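Local structure of tryptophane-5-halogenase (Microbispora sp. ATCC PTA-5024, 5UAO) at residues 261-266 with 290-295. The protein is a flavin-dependent halogenase that chlorinates tryptophan at position 5 of its ring during biosynthesis of the lanthipeptide NAI-107. Numbering follows the deposited sequence.
Sequences TGTLAH and PESDHL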
ATOM      1  N   THR A 261       6.655  -1.846  37.153  1.00 24.77           N
ATOM      2  CA  THR A 261       5.216  -1.800  37.209  1.00 27.00           C
ATOM      3  C   THR A 261       4.637  -1.677  38.622  1.00 31.07           C
ATOM      4  O   THR A 261       5.275  -2.071  39.647  1.00 30.97           O
ATOM      5  CB  THR A 261       4.608  -3.068  36.535  1.00 26.80           C
ATOM      6  OG1 THR A 261       4.994  -4.266  37.243  1.00 28.17           O
ATOM      7  CG2 THR A 261       5.042  -3.128  35.097  1.00 29.43           C
ATOM      8  N   GLY A 262       3.406  -1.184  38.688  1.00 30.14           N
ATOM      9  CA  GLY A 262       2.736  -1.087  39.976  1.00 29.71           C
ATOM     10  C   GLY A 262       1.263  -0.736  39.789  1.00 31.15           C
ATOM     11  O   GLY A 262       0.831  -0.579  38.661  1.00 24.57           O
ATOM     12  N   THR A 263       0.479  -0.656  40.880  1.00 26.57           N
ATOM     13  CA  THR A 263      -0.950  -0.270  40.784  1.00 25.94           C
ATOM     14  C   THR A 263      -1.207   0.911  41.688  1.00 27.97           C
ATOM     15  O   THR A 263      -0.526   1.072  42.719  1.00 26.60           O
ATOM     16  CB  THR A 263      -1.925  -1.441  41.168  1.00 28.70           C
ATOM     17  OG1 THR A 263      -1.762  -1.748  42.545  1.00 32.37           O
ATOM     18  CG2 THR A 263      -1.654  -2.742  40.351  1.00 27.75           C
ATOM     19  N   LEU A 264      -2.216   1.680  41.344  1.00 26.84           N
ATOM     20  CA  LEU A 264      -2.607   2.884  42.059  1.00 27.36           C
ATOM     21  C   LEU A 264      -4.159   2.958  42.140  1.00 28.80           C
ATOM     22  O   LEU A 264      -4.859   2.780  41.145  1.00 26.09           O
ATOM     23  CB  LEU A 264      -2.130   4.083  41.265  1.00 30.17           C
ATOM     24  CG  LEU A 264      -2.278   5.496  41.886  1.00 31.12           C
ATOM     25  CD1 LEU A 264      -1.466   5.685  43.174  1.00 30.66           C
ATOM     26  CD2 LEU A 264      -1.927   6.567  40.869  1.00 34.26           C
ATOM     27  N   ALA A 265      -4.684   3.212  43.310  1.00 28.73           N
ATOM     28  CA  ALA A 265      -6.115   3.298  43.498  1.00 32.31           C
ATOM     29  C   ALA A 265      -6.691   4.424  42.700  1.00 28.67           C
ATOM     30  O   ALA A 265      -6.052   5.449  42.573  1.00 27.95           O
ATOM     31  CB  ALA A 265      -6.427   3.513  44.973  1.00 33.73           C
ATOM     32  N   HIS A 266      -7.910   4.266  42.191  1.00 28.87           N
ATOM     33  CA  HIS A 266      -8.554   5.361  41.407  1.00 27.76           C
ATOM     34  C   HIS A 266      -9.940   5.823  41.938  1.00 28.81           C
ATOM     35  O   HIS A 266     -10.597   6.649  41.313  1.00 28.30           O
ATOM     36  CB  HIS A 266      -8.709   4.980  39.910  1.00 27.87           C
ATOM     37  CG  HIS A 266      -9.348   3.649  39.652  1.00 28.19           C
ATOM     38  ND1 HIS A 266     -10.284   3.100  40.494  1.00 30.31           N
ATOM     39  CD2 HIS A 266      -9.187   2.752  38.645  1.00 28.13           C
ATOM     40  CE1 HIS A 266     -10.655   1.911  40.040  1.00 30.34           C
ATOM     41  NE2 HIS A 266     -10.017   1.685  38.911  1.00 30.33           N
ATOM     42  N   PRO A 290     -11.098  -2.226  36.352  1.00 25.61           N
ATOM     43  CA  PRO A 290     -12.165  -1.805  37.301  1.00 27.05           C
ATOM     44  C   PRO A 290     -11.661  -1.693  38.746  1.00 26.16           C
ATOM     45  O   PRO A 290     -12.101  -0.811  39.461  1.00 30.68           O
ATOM     46  CB  PRO A 290     -13.280  -2.877  37.118  1.00 27.35           C
ATOM     47  CG  PRO A 290     -13.048  -3.398  35.705  1.00 29.03           C
ATOM     48  CD  PRO A 290     -11.524  -3.382  35.537  1.00 28.18           C
ATOM     49  N   GLU A 291     -10.651  -2.446  39.114  1.00 29.12           N
ATOM     50  CA  GLU A 291     -10.217  -2.500  40.521  1.00 31.98           C
ATOM     51  C   GLU A 291      -9.171  -1.408  40.861  1.00 33.58           C
ATOM     52  O   GLU A 291      -9.165  -0.937  41.966  1.00 29.29           O
ATOM     53  CB  GLU A 291      -9.779  -3.935  40.945  1.00 35.98           C
ATOM     54  CG  GLU A 291      -8.541  -4.522  40.289  1.00 43.96           C
ATOM     55  CD  GLU A 291      -8.770  -5.150  38.868  1.00 56.44           C
ATOM     56  OE1 GLU A 291      -9.960  -5.117  38.346  1.00 40.87           O
ATOM     57  OE2 GLU A 291      -7.725  -5.635  38.264  1.00 50.24           O
ATOM     58  N   SER A 292      -8.347  -0.989  39.907  1.00 27.65           N
ATOM     59  CA  SER A 292      -7.295   0.014  40.095  1.00 26.61           C
ATOM     60  C   SER A 292      -6.638   0.467  38.757  1.00 26.63           C
ATOM     61  O   SER A 292      -6.888  -0.121  37.722  1.00 26.60           O
ATOM     62  CB  SER A 292      -6.202  -0.560  40.968  1.00 29.19           C
ATOM     63  OG  SER A 292      -5.546  -1.614  40.274  1.00 32.15           O
ATOM     64  N   ASP A 293      -5.830   1.508  38.814  1.00 26.73           N
ATOM     65  CA  ASP A 293      -4.975   1.920  37.706  1.00 26.01           C
ATOM     66  C   ASP A 293      -3.710   1.044  37.721  1.00 28.80           C
ATOM     67  O   ASP A 293      -3.077   0.862  38.763  1.00 27.11           O
ATOM     68  CB  ASP A 293      -4.628   3.372  37.782  1.00 26.63           C
ATOM     69  CG  ASP A 293      -5.748   4.291  37.311  1.00 27.07           C
ATOM     70  OD1 ASP A 293      -6.622   3.877  36.538  1.00 26.99           O
ATOM     71  OD2 ASP A 293      -5.679   5.498  37.592  1.00 26.24           O
ATOM     72  N   HIS A 294      -3.382   0.470  36.544  1.00 25.35           N
ATOM     73  CA  HIS A 294      -2.148  -0.274  36.334  1.00 24.47           C
ATOM     74  C   HIS A 294      -1.117   0.662  35.656  1.00 26.66           C
ATOM     75  O   HIS A 294      -1.367   1.277  34.620  1.00 24.47           O
ATOM     76  CB  HIS A 294      -2.377  -1.480  35.506  1.00 26.40           C
ATOM     77  CG  HIS A 294      -3.167  -2.535  36.185  1.00 26.21           C
ATOM     78  ND1 HIS A 294      -3.290  -3.801  35.665  1.00 27.42           N
ATOM     79  CD2 HIS A 294      -3.846  -2.543  37.356  1.00 25.34           C
ATOM     80  CE1 HIS A 294      -3.961  -4.568  36.513  1.00 25.83           C
ATOM     81  NE2 HIS A 294      -4.397  -3.795  37.487  1.00 27.28           N
ATOM     82  N   LEU A 295       0.040   0.775  36.278  1.00 23.23           N
ATOM     83  CA  LEU A 295       1.047   1.705  35.817  1.00 22.81           C
ATOM     84  C   LEU A 295       2.342   0.976  35.436  1.00 22.91           C
ATOM     85  O   LEU A 295       2.672  -0.076  35.982  1.00 19.73           O
ATOM     86  CB  LEU A 295       1.320   2.738  36.922  1.00 25.64           C
ATOM     87  CG  LEU A 295       0.402   3.934  36.931  1.00 27.59           C
ATOM     88  CD1 LEU A 295      -0.991   3.611  37.372  1.00 31.63           C
ATOM     89  CD2 LEU A 295       0.960   4.940  37.915  1.00 28.65           C
TER
HETATM   90  O   HOH W   1      -8.597   1.495  43.228  1.00 33.83           O
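P290 meets the ring of H266 through its carbonyl group. P290 O lies 3.1 Å from H266 CE1, near the ring plane. A water joins E291 to H266, accepting from H266 N and donating to E291 O. E291 OE1 forms salt bridges to R98 and R180. S292 passes over one face of the H266 ring in a CH-pi contact, with S292 CA 3.7 Å from the ring centroid. A chi1 of 51° tucks H266 CG in over its own backbone, flanked by N and C, and swings the ring onto S292. NE2 donates a hydrogen bond to T289 O, and ND1 accepts one from G268 N. With an alanine in place of H266, T289 O and G268 N would probably lose their mates, and a gap open over S292 CA.

D293 N gives a hydrogen bond to L264 O (2.8 Å), and L264 N returns one to D293 O. The D293 carboxylate stands 84° from the H266 ring plane, with OD1 at the ring edge, 3.5 Å from H266 CD2. Its OD2 forms a salt bridge to K271. H294 faces T263 in the non-hydrogen-bonded antiparallel pair, their side chains alongside, with T263 CG2 3.7 Å from H294 CD2. L295 N donates to G262 O almost straight (168°), and G262 N donates back to L295 O. On the face shared with D293, L295 CD1 packs on L264 CB.

Backbone bonds thus join strands 258-264 and 293-299 of one sheet. At H266, the donor and acceptor roles are consistent with a proton on NE2 and none on ND1, and the two bonds would fix the ring's rotation.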